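Dephospho-CoA kinase (Mycobacterium paratuberculosis, PDB 6N39) probably catalyses the ATP-dependent phosphorylation of the 3'-hydroxyl group of dephospho-CoA, the last step in the biosynthesis of coenzyme A. Local coordinates at residues R238-S243 with L248-V253; P229-R234 with D268-Q273; S23-A28 with L134-Y139; R44-P49 with G93-L98. All coordinates share one frame; numbering follows the deposited sequence.

Interaction 1 (R238-S243 with L248-V253); sequences RLKTAS and LRVDHV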
# COMPACT_ATOMS: atom_id res chain seq x y z
N ARG A 238 -4.62 -1.90 1.23
CA ARG A 238 -3.64 -2.94 0.94
C ARG A 238 -3.78 -4.12 1.90
O ARG A 238 -3.69 -5.29 1.49
CB ARG A 238 -2.23 -2.34 1.02
CG ARG A 238 -1.09 -3.34 0.86
CD ARG A 238 0.31 -2.65 1.02
NE ARG A 238 0.46 -1.52 0.10
CZ ARG A 238 0.88 -0.30 0.44
NH1 ARG A 238 1.29 -0.05 1.70
NH2 ARG A 238 0.93 0.65 -0.48
N LEU A 239 -4.02 -3.84 3.17
CA LEU A 239 -4.12 -4.90 4.16
C LEU A 239 -5.45 -5.64 4.05
O LEU A 239 -5.50 -6.86 4.25
CB LEU A 239 -3.92 -4.34 5.57
CG LEU A 239 -2.54 -3.74 5.93
CD1 LEU A 239 -2.57 -3.02 7.31
CD2 LEU A 239 -1.48 -4.82 5.94
N LYS A 240 -6.54 -4.94 3.73
CA LYS A 240 -7.81 -5.63 3.47
C LYS A 240 -7.65 -6.63 2.33
O LYS A 240 -8.04 -7.81 2.45
CB LYS A 240 -8.91 -4.61 3.14
CG LYS A 240 -9.44 -3.86 4.38
CD LYS A 240 -10.45 -2.77 4.00
CE LYS A 240 -11.76 -3.33 3.41
NZ LYS A 240 -12.61 -4.03 4.39
N THR A 241 -7.04 -6.19 1.23
CA THR A 241 -6.83 -7.07 0.09
C THR A 241 -5.94 -8.25 0.47
O THR A 241 -6.23 -9.39 0.10
CB THR A 241 -6.23 -6.29 -1.08
OG1 THR A 241 -7.20 -5.34 -1.54
CG2 THR A 241 -5.88 -7.24 -2.24
N ALA A 242 -4.87 -7.99 1.22
CA ALA A 242 -3.95 -9.06 1.59
C ALA A 242 -4.58 -10.07 2.55
O ALA A 242 -4.26 -11.26 2.52
CB ALA A 242 -2.66 -8.48 2.20
N SER A 243 -5.48 -9.61 3.42
CA SER A 243 -6.04 -10.49 4.43
C SER A 243 -7.14 -11.38 3.89
O SER A 243 -7.42 -12.42 4.49
CB SER A 243 -6.59 -9.66 5.59
OG SER A 243 -5.53 -8.92 6.18
N LEU A 248 -11.84 -9.12 9.79
CA LEU A 248 -13.20 -8.68 10.09
C LEU A 248 -13.32 -7.16 9.94
O LEU A 248 -14.37 -6.67 9.52
CB LEU A 248 -13.58 -9.12 11.50
CG LEU A 248 -13.39 -10.62 11.75
CD1 LEU A 248 -13.97 -10.99 13.10
CD2 LEU A 248 -14.04 -11.45 10.65
N ARG A 249 -12.28 -6.42 10.29
CA ARG A 249 -12.24 -4.98 10.05
C ARG A 249 -10.79 -4.55 10.15
O ARG A 249 -9.95 -5.26 10.73
CB ARG A 249 -13.13 -4.19 11.03
CG ARG A 249 -12.81 -4.41 12.51
CD ARG A 249 -13.81 -3.64 13.43
NE ARG A 249 -13.57 -2.20 13.37
CZ ARG A 249 -14.34 -1.27 13.93
NH1 ARG A 249 -15.40 -1.62 14.65
NH2 ARG A 249 -14.02 0.01 13.78
N VAL A 250 -10.48 -3.41 9.54
CA VAL A 250 -9.12 -2.88 9.52
C VAL A 250 -9.21 -1.39 9.80
O VAL A 250 -10.03 -0.71 9.18
CB VAL A 250 -8.42 -3.14 8.17
CG1 VAL A 250 -6.96 -2.63 8.19
CG2 VAL A 250 -8.48 -4.62 7.81
N ASP A 251 -8.41 -0.89 10.74
CA ASP A 251 -8.64 0.47 11.24
C ASP A 251 -7.33 1.20 11.47
O ASP A 251 -6.37 0.63 12.00
CB ASP A 251 -9.43 0.46 12.55
CG ASP A 251 -10.81 -0.15 12.41
OD1 ASP A 251 -11.77 0.61 12.15
OD2 ASP A 251 -10.94 -1.39 12.57
N HIS A 252 -7.32 2.48 11.12
CA HIS A 252 -6.23 3.39 11.46
C HIS A 252 -6.37 3.77 12.94
O HIS A 252 -7.42 4.27 13.35
CB HIS A 252 -6.31 4.61 10.55
CG HIS A 252 -5.21 5.61 10.71
ND1 HIS A 252 -5.31 6.91 10.24
CD2 HIS A 252 -3.98 5.52 11.28
CE1 HIS A 252 -4.20 7.57 10.50
NE2 HIS A 252 -3.37 6.75 11.13
N VAL A 253 -5.35 3.50 13.75
CA VAL A 253 -5.44 3.74 15.19
C VAL A 253 -4.21 4.53 15.63
O VAL A 253 -3.32 4.85 14.84
CB VAL A 253 -5.57 2.43 15.98
CG1 VAL A 253 -6.86 1.70 15.59
CG2 VAL A 253 -4.34 1.53 15.72

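Interaction 2 (P229-R234 with D268-Q273); sequences PAQAQR and DVIDIQ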
# COMPACT_ATOMS: atom_id res chain seq x y z
N PRO A 229 -3.69 10.84 6.71
CA PRO A 229 -4.93 10.14 6.35
C PRO A 229 -4.86 9.43 5.00
O PRO A 229 -5.30 8.28 4.90
CB PRO A 229 -5.99 11.26 6.36
CG PRO A 229 -5.41 12.32 7.29
CD PRO A 229 -3.93 12.27 7.03
N ALA A 230 -4.29 10.06 3.97
CA ALA A 230 -4.18 9.41 2.66
C ALA A 230 -3.23 8.22 2.71
O ALA A 230 -3.53 7.15 2.13
CB ALA A 230 -3.71 10.43 1.61
N GLN A 231 -2.09 8.37 3.40
CA GLN A 231 -1.18 7.23 3.55
C GLN A 231 -1.88 6.07 4.25
O GLN A 231 -1.74 4.90 3.86
CB GLN A 231 0.09 7.64 4.30
CG GLN A 231 0.92 8.74 3.58
CD GLN A 231 2.06 9.31 4.44
OE1 GLN A 231 2.27 8.90 5.58
NE2 GLN A 231 2.79 10.26 3.89
N ALA A 232 -2.65 6.39 5.30
CA ALA A 232 -3.30 5.33 6.05
C ALA A 232 -4.37 4.64 5.21
O ALA A 232 -4.56 3.42 5.33
CB ALA A 232 -3.91 5.88 7.35
N GLN A 233 -5.08 5.39 4.37
CA GLN A 233 -6.09 4.74 3.53
C GLN A 233 -5.43 3.78 2.55
O GLN A 233 -5.93 2.66 2.32
CB GLN A 233 -6.92 5.78 2.77
CG GLN A 233 -8.18 5.19 2.10
CD GLN A 233 -9.12 4.52 3.11
OE1 GLN A 233 -9.67 5.19 3.99
NE2 GLN A 233 -9.30 3.21 2.99
N ARG A 234 -4.28 4.17 1.98
CA ARG A 234 -3.58 3.23 1.10
C ARG A 234 -3.22 1.96 1.85
O ARG A 234 -3.40 0.85 1.34
CB ARG A 234 -2.32 3.87 0.50
CG ARG A 234 -2.65 4.98 -0.45
CD ARG A 234 -1.43 5.40 -1.24
NE ARG A 234 -0.50 6.19 -0.46
CZ ARG A 234 -0.52 7.52 -0.38
NH1 ARG A 234 -1.43 8.22 -1.04
NH2 ARG A 234 0.39 8.15 0.35
N ASP A 268 6.50 9.52 13.93
CA ASP A 268 6.05 9.35 12.54
C ASP A 268 6.04 7.86 12.16
O ASP A 268 6.82 7.36 11.35
CB ASP A 268 6.91 10.17 11.58
CG ASP A 268 6.24 10.34 10.19
OD1 ASP A 268 5.34 9.54 9.84
OD2 ASP A 268 6.62 11.26 9.45
N VAL A 269 5.09 7.16 12.75
CA VAL A 269 4.83 5.77 12.40
C VAL A 269 3.31 5.59 12.42
O VAL A 269 2.64 6.05 13.34
CB VAL A 269 5.55 4.79 13.35
CG1 VAL A 269 5.31 5.18 14.79
CG2 VAL A 269 5.12 3.34 13.08
N ILE A 270 2.78 4.97 11.38
CA ILE A 270 1.33 4.79 11.27
C ILE A 270 0.94 3.46 11.90
O ILE A 270 1.49 2.42 11.54
CB ILE A 270 0.90 4.86 9.79
CG1 ILE A 270 1.04 6.31 9.29
CG2 ILE A 270 -0.54 4.36 9.62
CD1 ILE A 270 0.62 6.52 7.85
N ASP A 271 -0.01 3.49 12.84
CA ASP A 271 -0.50 2.25 13.45
C ASP A 271 -1.82 1.84 12.82
O ASP A 271 -2.74 2.67 12.68
CB ASP A 271 -0.69 2.40 14.96
CG ASP A 271 0.62 2.57 15.68
OD1 ASP A 271 1.11 3.71 15.73
OD2 ASP A 271 1.14 1.56 16.19
N ILE A 272 -1.92 0.55 12.48
CA ILE A 272 -3.11 -0.07 11.92
C ILE A 272 -3.48 -1.27 12.78
O ILE A 272 -2.60 -2.01 13.21
CB ILE A 272 -2.87 -0.55 10.47
CG1 ILE A 272 -2.31 0.57 9.59
CG2 ILE A 272 -4.17 -1.15 9.92
CD1 ILE A 272 -3.29 1.76 9.41
N GLN A 273 -4.77 -1.50 12.99
CA GLN A 273 -5.21 -2.74 13.63
C GLN A 273 -6.03 -3.56 12.64
O GLN A 273 -7.01 -3.06 12.08
CB GLN A 273 -6.04 -2.46 14.89
CG GLN A 273 -6.53 -3.75 15.54
CD GLN A 273 -7.26 -3.51 16.84
OE1 GLN A 273 -6.68 -3.66 17.92
NE2 GLN A 273 -8.55 -3.13 16.75

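Interaction 3 (S23-A28 with L134-Y139); sequences SALSSA and LVVIVY. With ACT (acetate ion), chain B.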
# COMPACT_ATOMS: atom_id res chain seq x y z
N SER A 23 6.93 4.90 -19.80
CA SER A 23 7.91 4.00 -20.39
C SER A 23 9.34 4.45 -20.09
O SER A 23 10.22 3.61 -19.86
CB SER A 23 7.70 3.90 -21.91
OG SER A 23 6.51 3.18 -22.18
N ALA A 24 9.58 5.76 -20.10
CA ALA A 24 10.90 6.27 -19.73
C ALA A 24 11.26 5.91 -18.29
O ALA A 24 12.40 5.53 -18.00
CB ALA A 24 10.95 7.79 -19.94
N LEU A 25 10.29 6.00 -17.37
CA LEU A 25 10.60 5.71 -15.98
C LEU A 25 10.82 4.22 -15.79
O LEU A 25 11.70 3.79 -15.03
CB LEU A 25 9.47 6.21 -15.07
CG LEU A 25 9.55 5.83 -13.59
CD1 LEU A 25 10.91 6.22 -12.97
CD2 LEU A 25 8.43 6.49 -12.82
N SER A 26 10.02 3.41 -16.48
CA SER A 26 10.24 1.97 -16.51
C SER A 26 11.66 1.64 -16.96
O SER A 26 12.35 0.82 -16.34
CB SER A 26 9.19 1.35 -17.45
OG SER A 26 9.39 -0.04 -17.59
N SER A 27 12.12 2.27 -18.04
CA SER A 27 13.48 2.02 -18.50
C SER A 27 14.51 2.46 -17.47
O SER A 27 15.53 1.79 -17.28
CB SER A 27 13.71 2.73 -19.84
OG SER A 27 15.07 2.64 -20.23
N ALA A 28 14.27 3.59 -16.80
CA ALA A 28 15.19 4.06 -15.75
C ALA A 28 15.31 3.03 -14.62
O ALA A 28 16.43 2.73 -14.15
CB ALA A 28 14.71 5.41 -15.22
N LEU A 134 3.67 -1.41 -3.07
CA LEU A 134 4.21 -0.09 -3.36
C LEU A 134 3.78 0.30 -4.77
O LEU A 134 3.87 -0.52 -5.69
CB LEU A 134 5.73 -0.10 -3.26
CG LEU A 134 6.47 1.23 -3.34
CD1 LEU A 134 6.33 1.98 -2.03
CD2 LEU A 134 7.94 0.95 -3.64
N VAL A 135 3.33 1.54 -4.95
CA VAL A 135 2.89 2.04 -6.24
C VAL A 135 3.65 3.32 -6.56
O VAL A 135 3.70 4.24 -5.73
CB VAL A 135 1.36 2.27 -6.26
CG1 VAL A 135 0.91 2.89 -7.59
CG2 VAL A 135 0.59 0.94 -6.04
N VAL A 136 4.24 3.37 -7.75
CA VAL A 136 4.94 4.55 -8.27
C VAL A 136 4.12 5.13 -9.41
O VAL A 136 3.75 4.41 -10.35
CB VAL A 136 6.36 4.21 -8.75
CG1 VAL A 136 7.09 5.47 -9.22
CG2 VAL A 136 7.12 3.54 -7.66
N ILE A 137 3.84 6.42 -9.35
CA ILE A 137 3.11 7.07 -10.43
C ILE A 137 3.92 8.27 -10.89
O ILE A 137 4.36 9.08 -10.06
CB ILE A 137 1.69 7.48 -10.00
CG1 ILE A 137 0.98 6.26 -9.41
CG2 ILE A 137 0.93 8.04 -11.19
CD1 ILE A 137 -0.49 6.42 -9.17
N VAL A 138 4.16 8.36 -12.20
CA VAL A 138 4.89 9.47 -12.78
C VAL A 138 3.89 10.49 -13.30
O VAL A 138 2.80 10.12 -13.77
CB VAL A 138 5.86 8.99 -13.89
CG1 VAL A 138 5.11 8.32 -15.04
CG2 VAL A 138 6.67 10.14 -14.41
N TYR A 139 4.21 11.77 -13.16
CA TYR A 139 3.34 12.82 -13.67
C TYR A 139 4.21 13.93 -14.26
O TYR A 139 5.43 13.93 -14.12
CB TYR A 139 2.40 13.38 -12.58
CG TYR A 139 3.13 14.15 -11.50
CD1 TYR A 139 3.76 13.48 -10.47
CD2 TYR A 139 3.19 15.55 -11.52
CE1 TYR A 139 4.43 14.16 -9.47
CE2 TYR A 139 3.86 16.25 -10.52
CZ TYR A 139 4.48 15.54 -9.50
OH TYR A 139 5.15 16.21 -8.49
C ACT B . 4.80 7.22 -21.73
O ACT B . 4.08 8.21 -21.41
OXT ACT B . 4.53 5.98 -21.64
CH3 ACT B . 6.25 7.54 -22.29

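Interaction 4 (R44-P49 with G93-L98); sequences REVVRP and GIVHPL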
# COMPACT_ATOMS: atom_id res chain seq x y z
N ARG A 44 1.31 -7.78 -27.18
CA ARG A 44 1.70 -7.62 -28.58
C ARG A 44 2.68 -8.70 -29.01
O ARG A 44 2.67 -9.12 -30.17
CB ARG A 44 2.27 -6.22 -28.84
N GLU A 45 3.51 -9.19 -28.07
CA GLU A 45 4.51 -10.21 -28.43
C GLU A 45 3.87 -11.56 -28.72
O GLU A 45 4.29 -12.26 -29.66
CB GLU A 45 5.55 -10.35 -27.32
CG GLU A 45 6.62 -9.26 -27.33
CD GLU A 45 7.60 -9.39 -26.18
OE1 GLU A 45 7.43 -10.30 -25.34
OE2 GLU A 45 8.56 -8.59 -26.11
N VAL A 46 2.85 -11.95 -27.95
CA VAL A 46 2.25 -13.28 -28.13
C VAL A 46 1.39 -13.39 -29.39
O VAL A 46 0.92 -14.49 -29.71
CB VAL A 46 1.42 -13.70 -26.90
CG1 VAL A 46 2.29 -13.70 -25.64
CG2 VAL A 46 0.21 -12.81 -26.72
N VAL A 47 1.19 -12.29 -30.11
CA VAL A 47 0.44 -12.32 -31.36
C VAL A 47 1.33 -11.97 -32.56
O VAL A 47 0.82 -11.60 -33.62
CB VAL A 47 -0.79 -11.40 -31.28
CG1 VAL A 47 -1.80 -11.95 -30.29
CG2 VAL A 47 -0.39 -9.99 -30.88
N ARG A 48 2.65 -12.09 -32.41
CA ARG A 48 3.57 -11.77 -33.48
C ARG A 48 3.52 -12.85 -34.56
O ARG A 48 3.04 -13.96 -34.31
CB ARG A 48 4.99 -11.61 -32.93
N PRO A 49 3.99 -12.55 -35.77
CA PRO A 49 3.98 -13.55 -36.84
C PRO A 49 4.69 -14.84 -36.43
O PRO A 49 5.73 -14.82 -35.76
CB PRO A 49 4.71 -12.84 -37.99
CG PRO A 49 4.42 -11.40 -37.76
CD PRO A 49 4.40 -11.22 -36.27
N GLY A 93 -9.95 -15.48 -24.19
CA GLY A 93 -9.59 -16.86 -23.91
C GLY A 93 -8.36 -17.30 -24.67
O GLY A 93 -7.62 -18.18 -24.21
N ILE A 94 -8.11 -16.69 -25.83
CA ILE A 94 -6.88 -16.99 -26.57
C ILE A 94 -5.68 -16.25 -25.97
O ILE A 94 -4.63 -16.85 -25.71
CB ILE A 94 -7.05 -16.65 -28.06
CG1 ILE A 94 -7.99 -17.66 -28.72
CG2 ILE A 94 -5.70 -16.61 -28.75
CD1 ILE A 94 -8.21 -17.40 -30.20
N VAL A 95 -5.84 -14.95 -25.73
CA VAL A 95 -4.68 -14.10 -25.49
C VAL A 95 -4.24 -14.13 -24.03
O VAL A 95 -3.04 -14.21 -23.73
CB VAL A 95 -4.98 -12.66 -25.96
CG1 VAL A 95 -3.89 -11.70 -25.48
CG2 VAL A 95 -5.11 -12.61 -27.47
N HIS A 96 -5.19 -14.07 -23.10
CA HIS A 96 -4.82 -13.92 -21.69
C HIS A 96 -4.01 -15.10 -21.15
O HIS A 96 -3.04 -14.85 -20.41
CB HIS A 96 -6.07 -13.65 -20.84
CG HIS A 96 -6.67 -12.30 -21.07
ND1 HIS A 96 -7.74 -11.82 -20.33
CD2 HIS A 96 -6.36 -11.32 -21.96
CE1 HIS A 96 -8.06 -10.61 -20.76
NE2 HIS A 96 -7.24 -10.28 -21.74
N PRO A 97 -4.33 -16.37 -21.45
CA PRO A 97 -3.45 -17.44 -20.95
C PRO A 97 -2.04 -17.35 -21.50
O PRO A 97 -1.08 -17.67 -20.78
CB PRO A 97 -4.17 -18.72 -21.41
CG PRO A 97 -5.62 -18.31 -21.56
CD PRO A 97 -5.55 -16.90 -22.08
N LEU A 98 -1.87 -16.93 -22.75
CA LEU A 98 -0.54 -16.79 -23.32
C LEU A 98 0.25 -15.69 -22.61
O LEU A 98 1.44 -15.86 -22.33
CB LEU A 98 -0.63 -16.51 -24.82
CG LEU A 98 -1.36 -17.56 -25.65
CD1 LEU A 98 -1.64 -17.04 -27.04
CD2 LEU A 98 -0.55 -18.84 -25.71

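Interaction 1 (R238-S243 with L248-V253)
The carbonyl oxygen of Leu-239, the residue whose CB faces Val-250, takes two hydrogen bonds from Ser-243. One is the helical bond from the serine N, the other comes from its hydroxyl, with OG 2.8 Å from Leu-239 O, and the two donors reach that oxygen from opposite faces of its carbonyl plane. Across to the strand no hydrogen bond forms, and the contact is made of methyl and methylene groups. Val-250 CG2 meets Lys-240 CG at 3.6 Å, the two side chains crossing at a slant. Val-250 CG1, anti to its backbone N (chi1 -177°), is turned to Leu-239 instead, 4.4 Å from CB, so the valine's two branches divide between neighbouring residues of the helix. Lys-240 thus lends its aliphatic root, while its chain bends at chi3 and chi4 on the way to the ammonium group. Away from the helix, Arg-249 holds Asp-251 side-on: NH2 reaches OD1 at 2.8 Å, nearly straight at 174°, and NE takes OD2 on the syn side. Helix 228-243 lies over one face of the mixed sheet, where Leu-239 and Val-250 both touch Ile-272 of strand 270-276, while Arg-249 and Asp-251 meet Leu-355 of helix 349-363.

Interaction 2 (P229-R234 with D268-Q273)
Ile-270 drives its CD1 methyl against the root and the amide end of Gln-231. CD1 lies 3.8 Å from Gln-231 CB and 3.7 Å from Gln-231 OE1, the two side chains crossing at about a right angle. The isoleucine reaches this far because CG1 stands anti to the carbonyl carbon and the chain runs on straight to CD1 (chi2 -179°). Its other branch, CG2, faces Ala-232, with 4.3 Å between CG2 and Ala-232 CB, so the pair of branches spans two consecutive helix residues. Nothing polar bonds the segments to each other.

The glutamine oxygen is spoken for elsewhere: Arg-337 NH1 donates to OE1, and NH2 of the same arginine makes a salt bridge to Asp-268 OD1. Arg-337 therefore links the helix to the residue two places before Ile-270. The strand alternates: Ile-270 and Ile-272 face the helix, where both also touch Ile-235, while Asp-271 and Gln-273 turn to the other side of the sheet, Asp-271 OD2 being held there by His-342 and Asn-340.

A helix laid over a mixed sheet in this way, with aliphatic residues inward, is consistent with the nucleotidyltransferase-like fold to which GrpB proteins are assigned, and it lies in the UPF0157 domain, which is involved in proper folding of the full-length enzyme.

Interaction 3 (S23-A28 with L134-Y139)
Helix segment 23-28 lies over strand 135-139 with Leu-25 and Val-138 closest, their CA atoms 7.5 Å apart, and no backbone bond passes between the two. Leu-25 makes the whole contact from the helix side. With CG anti to its backbone N (chi1 173°), the leucine brings CD2 to the strand, 3.7 Å from Val-138 CB and 4.0 Å from Val-136 CG1. It runs past Val-138 in the opposite sense and crosses Val-136 at a slant; the two valines, two residues apart, face the same side of the sheet. Ile-137 between them points the other way, onto Val-124 and Trp-180.

This helix starts within the P-loop (Walker A) sequence, and the strand is one of five in the parallel sheet of order 2-3-1-4-5, beside strand 10-16 that leads into the loop. At the start of the segment Ser-23, predicted to bind ATP, donates its backbone N to acetate OXT at 3.2 Å, with an N-H...O angle of 153°; its OG adds a weak bond at 3.5 Å. Gly-21 N also binds the acetate, which probably came from the crystallisation liquor and occupies a place where a phosphate of ATP would probably lie, as in other P-loop kinases. Around Leu-25, Leu-14 of strand 10-16, Leu-181 of strand 179-182 and Ala-194 of helix 187-210 add further aliphatic contacts.

Interaction 4 (R44-P49 with G93-L98)
A type I beta turn from Glu-45 to Arg-48, leading out of helix 39-45, sets its two central valines against the side of helix 87-109. Both elements belong to the largely helical part of the chain inserted between strands 35-38 and 115-119 of the kinase domain; as in related dephospho-CoA kinases, this helical insert probably contributes to the substrate-binding domain. The turn is closed by Arg-48 N donating to Glu-45 O at 3.2 Å. Outside it, Thr-51 OG1 is hydrogen-bonded to both Val-46 O and Arg-48 O, which ties the turn to the start of helix 52-61.

Val-46 carries most of the contact. Its CB lies 4.1 Å from Leu-98 CB, and the two side chains cross at a slant. CG1, anti to the carbonyl carbon (chi1 -58°), comes to 4.0 Å from Leu-98 O, a van der Waals approach, and to 4.1 Å from Leu-98 CB. CG2 falls in the crowded position between the backbone N and the carbonyl carbon, and it is this branch that comes to Val-95 CG1, at 4.4 Å. Val-95 and Leu-98, three residues apart, present one side of the helix, which is kinked at Pro-97, whose nitrogen has no hydrogen to give to the preceding turn. Helix 52-61 adds to the patch, with Leu-57 touching both Val-47 and Ile-94. No hydrogen bond joins the segments, and the contact lies at the surface. The last of its contacts brings Val-47 CG1 to 4.4 Å from Val-95 CG2.

Overall arrangement
Interactions 1 and 2 share helix 228-243 and lie over adjacent strands of one mixed sheet. They touch directly, since Asp-251 O and Val-253 N face Gln-273 N and Asp-271 O as probable backbone bonds, and His-252 packs on Ala-232. Interaction 2 is buried, interaction 1 only partly so. Interaction 3 is likewise buried, against the parallel sheet of the kinase part, but it alone adjoins a predicted ATP site. Interaction 4, nested along the chain inside the loop closed by interaction 3 and about 25 Å from it between centres, is a surface contact of turn and helix. All four meet mainly through aliphatic groups, without hydrogen bonds between their segments; polar bonding lies to the side.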